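Nitrate regulatory protein (Klebsiella oxytoca, PDB 4AKK) binds the leader RNA of the nasF operon in response to nitrate or nitrite and thereby causes transcription antitermination. Local coordinates at residues Lys50-Gln55 / Ser176-Gln181; Ile66-His71 / Asp103-Arg108; Pro136-Leu141 / Ser160-His165; Met186-Ser191 / Ala239-Pro244. All coordinates share one frame; numbering follows the deposited sequence.

Overall arrangement
All four contacts join parts of an almost entirely helical chain, but they sit at different depths. Interaction 1 is a surface contact and is mainly polar: a glutamine side chain of helix 37-52 meets the loop before helix 180-212. Interactions 2, 3 and 4 are partly buried and rest chiefly on aliphatic groups. Interactions 2 and 3 lie side by side, their centres 12 Å apart, and touch through Val70 with Ile163 and Leu106 with Leu138; one ethanediol molecule reaches both. Interaction 4 shares helix 180-212 with interaction 1, touching it through Ile177 and Met186, and lies across the chain's centre from interaction 3, where a water bridges Gln137 and Arg161.

Interaction 1 (Lys50-Gln55 / Ser176-Gln181); sequences KQQLHQ and SIDDPQ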
# COMPACT_ATOMS: atom_id res chain seq x y z
N LYS A 50 -4.68 6.32 -25.61
CA LYS A 50 -4.34 6.02 -27.00
C LYS A 50 -2.94 6.52 -27.33
O LYS A 50 -2.17 5.82 -27.99
CB LYS A 50 -5.34 6.66 -27.96
CG LYS A 50 -6.45 5.74 -28.45
CD LYS A 50 -5.94 4.82 -29.56
CE LYS A 50 -7.07 4.00 -30.17
NZ LYS A 50 -7.98 4.81 -31.04
N GLN A 51 -2.64 7.73 -26.89
CA GLN A 51 -1.33 8.34 -27.13
C GLN A 51 -0.23 7.54 -26.42
O GLN A 51 0.86 7.36 -26.97
CB GLN A 51 -1.34 9.79 -26.64
CG GLN A 51 0.01 10.48 -26.75
CD GLN A 51 0.03 11.83 -26.05
OE1 GLN A 51 -1.02 12.36 -25.66
NE2 GLN A 51 1.22 12.40 -25.89
N GLN A 52 -0.52 7.07 -25.22
CA GLN A 52 0.43 6.28 -24.45
C GLN A 52 0.81 4.96 -25.11
O GLN A 52 1.85 4.38 -24.79
CB GLN A 52 -0.10 6.03 -23.03
CG GLN A 52 0.20 7.15 -22.06
CD GLN A 52 1.65 7.61 -22.15
OE1 GLN A 52 1.95 8.59 -22.85
NE2 GLN A 52 2.54 6.91 -21.46
N LEU A 53 -0.03 4.46 -26.01
CA LEU A 53 0.27 3.22 -26.72
C LEU A 53 1.64 3.29 -27.38
O LEU A 53 2.30 2.26 -27.61
CB LEU A 53 -0.79 2.91 -27.78
CG LEU A 53 -2.19 2.42 -27.38
CD1 LEU A 53 -3.11 2.34 -28.59
CD2 LEU A 53 -2.14 1.09 -26.67
N HIS A 54 2.08 4.50 -27.69
CA HIS A 54 3.32 4.71 -28.43
C HIS A 54 4.58 4.54 -27.57
O HIS A 54 5.68 4.39 -28.10
CB HIS A 54 3.32 6.08 -29.11
CG HIS A 54 2.29 6.21 -30.18
ND1 HIS A 54 1.17 7.00 -30.04
CD2 HIS A 54 2.21 5.65 -31.41
CE1 HIS A 54 0.44 6.92 -31.14
NE2 HIS A 54 1.04 6.10 -31.99
N GLN A 55 4.40 4.56 -26.25
CA GLN A 55 5.52 4.37 -25.34
C GLN A 55 5.70 2.91 -24.93
O GLN A 55 6.73 2.53 -24.38
CB GLN A 55 5.33 5.24 -24.10
CG GLN A 55 5.20 6.72 -24.40
CD GLN A 55 6.40 7.28 -25.15
OE1 GLN A 55 7.51 6.74 -25.08
NE2 GLN A 55 6.18 8.38 -25.86
N SER A 176 3.52 5.70 -15.87
CA SER A 176 3.29 6.26 -17.19
C SER A 176 2.68 5.22 -18.12
O SER A 176 2.76 5.34 -19.35
CB SER A 176 4.59 6.81 -17.78
OG SER A 176 4.85 8.10 -17.26
N ILE A 177 2.09 4.19 -17.52
CA ILE A 177 1.39 3.16 -18.28
C ILE A 177 -0.10 3.19 -17.95
O ILE A 177 -0.52 2.83 -16.85
CB ILE A 177 1.96 1.77 -17.99
CG1 ILE A 177 3.43 1.71 -18.40
CG2 ILE A 177 1.14 0.70 -18.71
CD1 ILE A 177 4.02 0.32 -18.37
N ASP A 178 -0.90 3.64 -18.92
CA ASP A 178 -2.35 3.75 -18.73
C ASP A 178 -3.08 2.42 -18.98
O ASP A 178 -4.08 2.13 -18.33
CB ASP A 178 -2.92 4.87 -19.61
CG ASP A 178 -2.45 6.26 -19.17
OD1 ASP A 178 -2.16 6.44 -17.97
OD2 ASP A 178 -2.37 7.17 -20.03
N ASP A 179 -2.57 1.61 -19.90
CA ASP A 179 -3.23 0.34 -20.19
C ASP A 179 -3.29 -0.63 -19.01
O ASP A 179 -2.25 -1.02 -18.47
CB ASP A 179 -2.56 -0.39 -21.35
CG ASP A 179 -3.39 -1.57 -21.82
OD1 ASP A 179 -4.26 -1.35 -22.68
OD2 ASP A 179 -3.21 -2.69 -21.30
N PRO A 180 -4.50 -1.06 -18.64
CA PRO A 180 -4.72 -1.96 -17.51
C PRO A 180 -4.04 -3.33 -17.67
O PRO A 180 -3.46 -3.83 -16.70
CB PRO A 180 -6.24 -2.16 -17.50
CG PRO A 180 -6.80 -1.10 -18.37
CD PRO A 180 -5.74 -0.76 -19.37
N GLN A 181 -4.12 -3.93 -18.85
CA GLN A 181 -3.52 -5.24 -19.06
C GLN A 181 -2.00 -5.19 -18.96
O GLN A 181 -1.38 -6.06 -18.34
CB GLN A 181 -3.92 -5.83 -20.42
CG GLN A 181 -5.29 -6.48 -20.45
CD GLN A 181 -6.37 -5.53 -20.93
OE1 GLN A 181 -6.46 -5.23 -22.13
NE2 GLN A 181 -7.20 -5.05 -20.01
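Gln52, on helix 37-52, meets Ser176 and Asp178 in the loop that leads into helix 180-212, joining the first modelled helix of the chain to the approach of a long helix in the NIT nitrate-sensing region. The main polar link is made by the end of the glutamine: its NE2 donates to the backbone O of Ser176 over 2.6 Å. The bond is short but bent, with an N-H...O angle of 137°, and the carbonyl oxygen lies slightly out of the plane of the glutamine amide. A bend at chi2 (-46°) turns the amide toward Ser176 and leaves the aliphatic part of the chain to face Asp178. There Gln52 CG lies 3.3 Å from Asp178 OD2, and Gln52 CB is 3.9 Å from the same oxygen. The carboxylate thus meets the aliphatic stem of the glutamine and not its amide; the two planes are 64° apart.

Helix 180-212 begins just beyond, with Asp179 at its N-cap position and Asp179 OD2 accepting a hydrogen bond from the backbone N of Ile182. Ser176 O is gripped a second time, by NE2 of Gln59 on helix 56-85, so two glutamine amides from neighbouring helices converge on one loop carbonyl. Asp178 also packs on Gln49 and on Ser122 of the second subunit, which places this surface contact beside the dimer interface. Within 50-55, the backbone O of Gln51 accepts from His54 N at 3.2 Å and from His54 ND1 at 3.1 Å, both donors approaching the same face of the carbonyl and holding the imidazole against its own turn.

Interaction 2 (Ile66-His71 / Asp103-Arg108); sequences ISALVH and DEQLTR. With EDO (1,2-ethanediol), chain E.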
# COMPACT_ATOMS: atom_id res chain seq x y z
N ILE A 66 16.27 -4.57 -18.12
CA ILE A 66 16.54 -4.51 -16.69
C ILE A 66 16.58 -5.92 -16.14
O ILE A 66 17.50 -6.29 -15.41
CB ILE A 66 15.47 -3.67 -15.95
CG1 ILE A 66 15.73 -2.18 -16.19
CG2 ILE A 66 15.48 -4.00 -14.45
CD1 ILE A 66 14.54 -1.30 -15.92
N SER A 67 15.59 -6.72 -16.53
CA SER A 67 15.52 -8.11 -16.13
C SER A 67 16.79 -8.89 -16.48
O SER A 67 17.30 -9.67 -15.68
CB SER A 67 14.33 -8.79 -16.78
OG SER A 67 14.32 -10.18 -16.48
N ALA A 68 17.29 -8.67 -17.70
CA ALA A 68 18.46 -9.40 -18.18
C ALA A 68 19.72 -8.97 -17.44
O ALA A 68 20.54 -9.80 -17.07
CB ALA A 68 18.63 -9.21 -19.68
N LEU A 69 19.86 -7.66 -17.26
CA LEU A 69 21.00 -7.13 -16.52
C LEU A 69 21.00 -7.65 -15.08
O LEU A 69 22.03 -8.06 -14.56
CB LEU A 69 20.98 -5.60 -16.53
CG LEU A 69 22.08 -4.88 -15.74
CD1 LEU A 69 23.45 -5.28 -16.24
CD2 LEU A 69 21.90 -3.37 -15.82
N VAL A 70 19.84 -7.65 -14.45
CA VAL A 70 19.71 -8.12 -13.08
C VAL A 70 20.11 -9.58 -13.02
O VAL A 70 20.78 -10.01 -12.10
CB VAL A 70 18.27 -7.90 -12.53
CG1 VAL A 70 17.99 -8.80 -11.32
CG2 VAL A 70 18.05 -6.43 -12.19
N HIS A 71 19.70 -10.35 -14.03
CA HIS A 71 20.01 -11.77 -14.04
C HIS A 71 21.53 -12.02 -14.13
O HIS A 71 22.08 -12.83 -13.37
CB HIS A 71 19.27 -12.50 -15.17
CG HIS A 71 19.58 -13.97 -15.22
ND1 HIS A 71 19.02 -14.87 -14.33
CD2 HIS A 71 20.41 -14.68 -16.01
CE1 HIS A 71 19.49 -16.08 -14.59
NE2 HIS A 71 20.33 -15.99 -15.60
N ASP A 103 28.65 -6.74 -18.63
CA ASP A 103 29.09 -5.60 -19.43
C ASP A 103 28.33 -5.53 -20.75
O ASP A 103 27.97 -4.46 -21.23
CB ASP A 103 30.60 -5.70 -19.68
CG ASP A 103 31.41 -5.47 -18.43
OD1 ASP A 103 30.84 -4.99 -17.43
OD2 ASP A 103 32.63 -5.75 -18.45
N GLU A 104 28.10 -6.70 -21.33
CA GLU A 104 27.29 -6.83 -22.54
C GLU A 104 25.85 -6.35 -22.32
O GLU A 104 25.29 -5.64 -23.16
CB GLU A 104 27.30 -8.28 -23.01
CG GLU A 104 26.17 -8.68 -23.94
CD GLU A 104 26.29 -10.13 -24.39
OE1 GLU A 104 27.44 -10.62 -24.49
OE2 GLU A 104 25.25 -10.78 -24.64
N GLN A 105 25.26 -6.73 -21.19
CA GLN A 105 23.90 -6.28 -20.89
C GLN A 105 23.84 -4.79 -20.50
O GLN A 105 22.84 -4.12 -20.77
CB GLN A 105 23.25 -7.14 -19.80
CG GLN A 105 23.07 -8.60 -20.19
CD GLN A 105 22.27 -8.76 -21.48
OE1 GLN A 105 21.50 -7.88 -21.87
NE2 GLN A 105 22.47 -9.89 -22.15
N LEU A 106 24.89 -4.28 -19.87
CA LEU A 106 24.93 -2.87 -19.50
C LEU A 106 24.77 -1.99 -20.73
O LEU A 106 24.05 -0.99 -20.72
CB LEU A 106 26.25 -2.54 -18.80
CG LEU A 106 26.28 -2.65 -17.28
CD1 LEU A 106 27.69 -2.41 -16.73
CD2 LEU A 106 25.27 -1.69 -16.65
N THR A 107 25.49 -2.36 -21.78
CA THR A 107 25.39 -1.69 -23.07
C THR A 107 23.95 -1.66 -23.57
O THR A 107 23.45 -0.62 -23.96
CB THR A 107 26.26 -2.41 -24.11
OG1 THR A 107 27.61 -2.43 -23.64
CG2 THR A 107 26.18 -1.71 -25.46
N ARG A 108 23.30 -2.83 -23.56
CA ARG A 108 21.92 -2.92 -23.99
C ARG A 108 20.99 -2.11 -23.07
O ARG A 108 20.04 -1.49 -23.54
CB ARG A 108 21.47 -4.38 -24.02
CG ARG A 108 22.14 -5.24 -25.10
CD ARG A 108 21.87 -6.72 -24.83
NE ARG A 108 22.09 -7.57 -26.00
CZ ARG A 108 21.12 -7.96 -26.82
NH1 ARG A 108 19.86 -7.59 -26.61
NH2 ARG A 108 21.40 -8.74 -27.87
C1 EDO E . 31.72 -2.06 -15.68
O1 EDO E . 30.97 -2.32 -16.88
C2 EDO E . 31.50 -0.63 -15.21
O2 EDO E . 32.55 -0.26 -14.29
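Leu69 and Gln105 mark the closest backbone approach between the segments of two successive helices of the NIT region, 56-85 and 92-117, which form a helical hairpin. The two segments run antiparallel at 160°, their axes 8.9 Å apart, and the CA atoms of Leu69 and Gln105 are 5.3 Å from each other. The small Ala68 and the bent side chain of Gln105 face each other across the pair.

The side chains of Leu69 and Gln105 slide past each other in opposite directions. CB of Gln105 fits against the base and one branch of the leucine, 4.0 Å from Leu69 CD1. Beyond CB the glutamine turns at chi2 (-55°), which carries its amide over the methyl group of Ala68; Gln105 OE1 lies 3.8 Å from Ala68 CB in van der Waals contact.

Leu69 and Leu106 meet at a slant on the inner side of the pair. With its CG anti to the backbone N (chi1 177°), Leu69 extends both methyl groups toward Leu106, and CD2 of Leu69 lies 3.9 Å from CD2 of Leu106. Leu69 is buried and is covered further by Leu166 of helix 152-167 and Phe109 of helix 92-117, whereas Gln105 keeps a partly exposed place at the outer side. No hydrogen bond crosses between the segments.

On the far side of helix 92-117, an ethanediol molecule, probably from the crystallisation liquor, nestles against Leu106 CD1. Asp103 OD1 forms a salt bridge with Arg142 NH1 and also accepts a 2.7 Å hydrogen bond from O1 of the ethanediol.

Interaction 3 (Pro136-Leu141 / Ser160-His165); sequences PQLAAL and SRIIRH. With EDO (1,2-ethanediol), chain E.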
# COMPACT_ATOMS: atom_id res chain seq x y z
N PRO A 136 28.70 2.37 -12.28
CA PRO A 136 30.14 2.52 -12.53
C PRO A 136 31.02 2.01 -11.39
O PRO A 136 32.23 1.99 -11.52
CB PRO A 136 30.31 4.04 -12.66
CG PRO A 136 28.95 4.57 -12.95
CD PRO A 136 28.00 3.67 -12.24
N GLN A 137 30.41 1.61 -10.28
CA GLN A 137 31.20 1.12 -9.15
C GLN A 137 31.54 -0.35 -9.31
O GLN A 137 32.31 -0.91 -8.53
CB GLN A 137 30.45 1.36 -7.83
CG GLN A 137 29.99 2.79 -7.66
CD GLN A 137 29.66 3.13 -6.22
OE1 GLN A 137 29.40 2.24 -5.40
NE2 GLN A 137 29.66 4.42 -5.90
N LEU A 138 30.98 -0.98 -10.33
CA LEU A 138 31.28 -2.37 -10.62
C LEU A 138 32.77 -2.64 -10.83
O LEU A 138 33.27 -3.68 -10.41
CB LEU A 138 30.49 -2.86 -11.83
CG LEU A 138 29.06 -3.25 -11.51
CD1 LEU A 138 28.30 -3.55 -12.79
CD2 LEU A 138 29.04 -4.44 -10.56
N ALA A 139 33.47 -1.73 -11.49
CA ALA A 139 34.90 -1.92 -11.74
C ALA A 139 35.68 -2.05 -10.43
O ALA A 139 36.46 -2.98 -10.25
CB ALA A 139 35.46 -0.80 -12.60
N ALA A 140 35.46 -1.12 -9.50
CA ALA A 140 36.15 -1.16 -8.21
C ALA A 140 35.82 -2.43 -7.43
O ALA A 140 36.70 -3.06 -6.83
CB ALA A 140 35.80 0.07 -7.40
N LEU A 141 34.54 -2.80 -7.43
CA LEU A 141 34.09 -3.98 -6.71
C LEU A 141 34.76 -5.25 -7.25
O LEU A 141 35.20 -6.09 -6.48
CB LEU A 141 32.56 -4.11 -6.81
CG LEU A 141 31.89 -5.40 -6.34
CD1 LEU A 141 32.19 -5.65 -4.86
CD2 LEU A 141 30.37 -5.32 -6.58
N SER A 160 23.94 -6.80 -4.41
CA SER A 160 22.53 -6.75 -4.08
C SER A 160 21.98 -5.33 -4.17
O SER A 160 20.83 -5.13 -4.54
CB SER A 160 22.28 -7.30 -2.68
OG SER A 160 22.61 -8.68 -2.62
N ARG A 161 22.80 -4.34 -3.79
CA ARG A 161 22.38 -2.94 -3.81
C ARG A 161 22.21 -2.41 -5.25
O ARG A 161 21.25 -1.71 -5.54
CB ARG A 161 23.37 -2.07 -3.04
CG ARG A 161 23.14 -0.58 -3.24
CD ARG A 161 24.04 0.26 -2.36
NE ARG A 161 25.44 0.10 -2.70
CZ ARG A 161 26.43 0.78 -2.13
NH1 ARG A 161 26.17 1.68 -1.19
NH2 ARG A 161 27.69 0.56 -2.50
N ILE A 162 23.15 -2.75 -6.13
CA ILE A 162 23.02 -2.40 -7.53
C ILE A 162 21.74 -3.00 -8.11
O ILE A 162 20.97 -2.34 -8.81
CB ILE A 162 24.22 -2.89 -8.35
CG1 ILE A 162 25.48 -2.12 -7.95
CG2 ILE A 162 23.96 -2.73 -9.85
CD1 ILE A 162 26.76 -2.65 -8.56
N ILE A 163 21.52 -4.27 -7.78
CA ILE A 163 20.33 -4.99 -8.22
C ILE A 163 19.01 -4.37 -7.75
O ILE A 163 18.05 -4.25 -8.52
CB ILE A 163 20.41 -6.49 -7.80
CG1 ILE A 163 21.47 -7.20 -8.65
CG2 ILE A 163 19.04 -7.15 -7.97
CD1 ILE A 163 21.93 -8.58 -8.11
N ARG A 164 18.97 -3.96 -6.49
CA ARG A 164 17.75 -3.39 -5.92
C ARG A 164 17.32 -2.08 -6.58
O ARG A 164 16.13 -1.84 -6.81
CB ARG A 164 17.92 -3.19 -4.41
CG ARG A 164 16.79 -2.38 -3.76
CD ARG A 164 16.88 -2.45 -2.25
NE ARG A 164 18.21 -2.11 -1.78
CZ ARG A 164 18.59 -0.87 -1.45
NH1 ARG A 164 17.72 0.13 -1.53
NH2 ARG A 164 19.83 -0.66 -1.04
N HIS A 165 18.29 -1.21 -6.87
CA HIS A 165 17.99 0.04 -7.56
C HIS A 165 17.57 -0.16 -9.01
O HIS A 165 16.78 0.61 -9.54
CB HIS A 165 19.17 1.00 -7.47
CG HIS A 165 19.44 1.46 -6.07
ND1 HIS A 165 18.63 2.03 -5.15
CD2 HIS A 165 20.67 1.31 -5.46
CE1 HIS A 165 19.38 2.22 -4.02
NE2 HIS A 165 20.60 1.78 -4.23
C1 EDO E . 31.72 -2.06 -15.68
O1 EDO E . 30.97 -2.32 -16.88
C2 EDO E . 31.50 -0.63 -15.21
O2 EDO E . 32.55 -0.26 -14.29
O HOH W 1 29.08 -0.27 -4.86
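Leu138 and Ile162 supply the apolar part of this contact. The delta methyl of the isoleucine pushes between the two helices and meets one branch of the leucine: Ile162 CD1 lies 3.5 Å from Leu138 CD2 and 3.8 Å from Leu138 CG. Both residues are buried. Leu138 also rests on Phe159, and Ile162 on Leu73 and Tyr134, so the pair extends the interior of the helical NIT bundle between the consecutive helices 138-147 and 152-167, which run in roughly opposite directions.

Between the two segments, the polar contact is made at the exposed side chain of Gln137 and passes through water. Gln137 OE1 and Arg161 NH2 are 3.8 Å apart; a water molecule donates to Gln137 OE1 at 2.6 Å and accepts from Arg161 NH2 at 2.9 Å. A turn at chi3 (65°) in the arginine brings its guanidinium toward this water, and the amide and guanidinium planes are steeply inclined, 73° apart.

A third kind of interaction involves ethanediol, probably a crystallisation additive, placed at the start of the 138-147 region. Its O2 receives a weak hydrogen bond of 3.3 Å from Ala139 N, and the molecule lies between this segment and helix 92-117.

Interaction 4 (Met186-Ser191 / Ala239-Pro244); sequences MVALYS and ALAQPP
Leu240 packs against Val187 and Ala188 at the tight end of this contact, where the last turn of helix 217-240 lies over helix 180-212. The backbones come close here, with the CA atoms of Ala188 and Leu240 only 5.3 Å apart, an approach that the small side chain of Ala188 permits. Its CB sits 3.8 Å from Leu240 CB. From there the leucine, its CG anti to the carbonyl carbon (chi1 -69°), slants across to the neighbouring valine, and Leu240 CD1 presses on Val187 CG1 at 3.4 Å, closer than the usual carbon-carbon contact. Val343 of helix 341-358 touches both Val187 and Leu240, adding a third helix to this apolar cluster.

Toward the other end the contact thins out. Ala241, the first residue to leave helical geometry, brings its CB only to 4.4 Å from Ala188 CB. The chain then turns away: Pro243 and Pro244 are exposed and make no contact with 186-191.

One turn further along the same face, Ser191 is hydrogen-bonded back to its own helix. Its OG donates to Val187 O over 2.7 Å from above the carbonyl plane, while Ser191 N approaches the same oxygen from the opposite face at 2.8 Å. Ser191 OG is also hydrogen-bonded to Ser236 OG, a polar link between the two helices alongside the aliphatic one. Beyond Leu240 a tight turn, with Gln242 at the N-cap position, leads into helix 243-252; the contact joins the end of helix 217-240 to an early part of helix 180-212, as at the open end of an antiparallel helical hairpin, here in the NIT bundle.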
# COMPACT_ATOMS: atom_id res chain seq x y z
N MET A 186 3.16 -5.81 -15.91
CA MET A 186 4.37 -5.25 -15.35
C MET A 186 4.49 -5.58 -13.88
O MET A 186 5.57 -5.93 -13.41
CB MET A 186 4.46 -3.73 -15.58
CG MET A 186 4.98 -3.35 -16.96
SD MET A 186 6.78 -3.42 -17.17
CE MET A 186 7.27 -4.66 -16.00
N VAL A 187 3.39 -5.48 -13.15
CA VAL A 187 3.43 -5.79 -11.73
C VAL A 187 3.67 -7.29 -11.47
O VAL A 187 4.43 -7.65 -10.58
CB VAL A 187 2.15 -5.30 -11.01
CG1 VAL A 187 2.05 -5.91 -9.61
CG2 VAL A 187 2.17 -3.79 -10.92
N ALA A 188 3.02 -8.14 -12.26
CA ALA A 188 3.24 -9.58 -12.18
C ALA A 188 4.71 -9.92 -12.43
O ALA A 188 5.30 -10.74 -11.71
CB ALA A 188 2.34 -10.32 -13.19
N LEU A 189 5.30 -9.30 -13.44
CA LEU A 189 6.72 -9.48 -13.75
C LEU A 189 7.62 -8.99 -12.61
O LEU A 189 8.52 -9.70 -12.17
CB LEU A 189 7.08 -8.75 -15.05
CG LEU A 189 8.57 -8.67 -15.37
CD1 LEU A 189 9.13 -10.06 -15.62
CD2 LEU A 189 8.84 -7.76 -16.57
N TYR A 190 7.36 -7.77 -12.15
CA TYR A 190 8.13 -7.20 -11.05
C TYR A 190 8.04 -8.11 -9.83
O TYR A 190 9.04 -8.37 -9.17
CB TYR A 190 7.61 -5.80 -10.68
CG TYR A 190 8.19 -5.28 -9.39
CD1 TYR A 190 9.53 -4.96 -9.30
CD2 TYR A 190 7.39 -5.12 -8.27
CE1 TYR A 190 10.08 -4.50 -8.12
CE2 TYR A 190 7.93 -4.66 -7.08
CZ TYR A 190 9.28 -4.35 -7.01
OH TYR A 190 9.82 -3.89 -5.85
N SER A 191 6.83 -8.58 -9.53
CA SER A 191 6.65 -9.48 -8.40
C SER A 191 7.56 -10.68 -8.57
O SER A 191 8.24 -11.10 -7.64
CB SER A 191 5.21 -9.96 -8.28
OG SER A 191 4.32 -8.87 -8.14
N ALA A 239 -1.37 -14.39 -8.47
CA ALA A 239 -2.64 -13.69 -8.55
C ALA A 239 -2.76 -12.87 -9.84
O ALA A 239 -3.85 -12.70 -10.37
CB ALA A 239 -2.85 -12.80 -7.33
N LEU A 240 -1.65 -12.38 -10.36
CA LEU A 240 -1.73 -11.39 -11.44
C LEU A 240 -1.38 -11.90 -12.82
O LEU A 240 -1.68 -11.24 -13.81
CB LEU A 240 -0.85 -10.19 -11.14
CG LEU A 240 -1.35 -9.33 -9.98
CD1 LEU A 240 -0.30 -8.31 -9.63
CD2 LEU A 240 -2.68 -8.67 -10.36
N ALA A 241 -0.73 -13.06 -12.89
CA ALA A 241 -0.26 -13.56 -14.17
C ALA A 241 -1.35 -14.29 -14.94
O ALA A 241 -2.44 -14.53 -14.42
CB ALA A 241 0.96 -14.47 -13.98
N GLN A 242 -1.05 -14.64 -16.19
CA GLN A 242 -2.01 -15.35 -17.04
C GLN A 242 -1.93 -16.84 -16.78
O GLN A 242 -0.87 -17.35 -16.39
CB GLN A 242 -1.73 -15.03 -18.51
CG GLN A 242 -1.84 -13.53 -18.83
CD GLN A 242 -3.25 -12.99 -18.62
OE1 GLN A 242 -4.22 -13.58 -19.09
NE2 GLN A 242 -3.36 -11.87 -17.90
N PRO A 243 -3.04 -17.56 -16.98
CA PRO A 243 -3.08 -19.00 -16.68
C PRO A 243 -1.97 -19.81 -17.34
O PRO A 243 -1.46 -20.73 -16.70
CB PRO A 243 -4.47 -19.42 -17.19
CG PRO A 243 -5.29 -18.18 -17.01
CD PRO A 243 -4.37 -17.05 -17.39
N PRO A 244 -1.59 -19.49 -18.59
CA PRO A 244 -0.46 -20.23 -19.17
C PRO A 244 0.86 -19.90 -18.47
O PRO A 244 1.78 -20.71 -18.50
CB PRO A 244 -0.42 -19.74 -20.63
CG PRO A 244 -1.73 -19.05 -20.87
CD PRO A 244 -2.16 -18.52 -19.54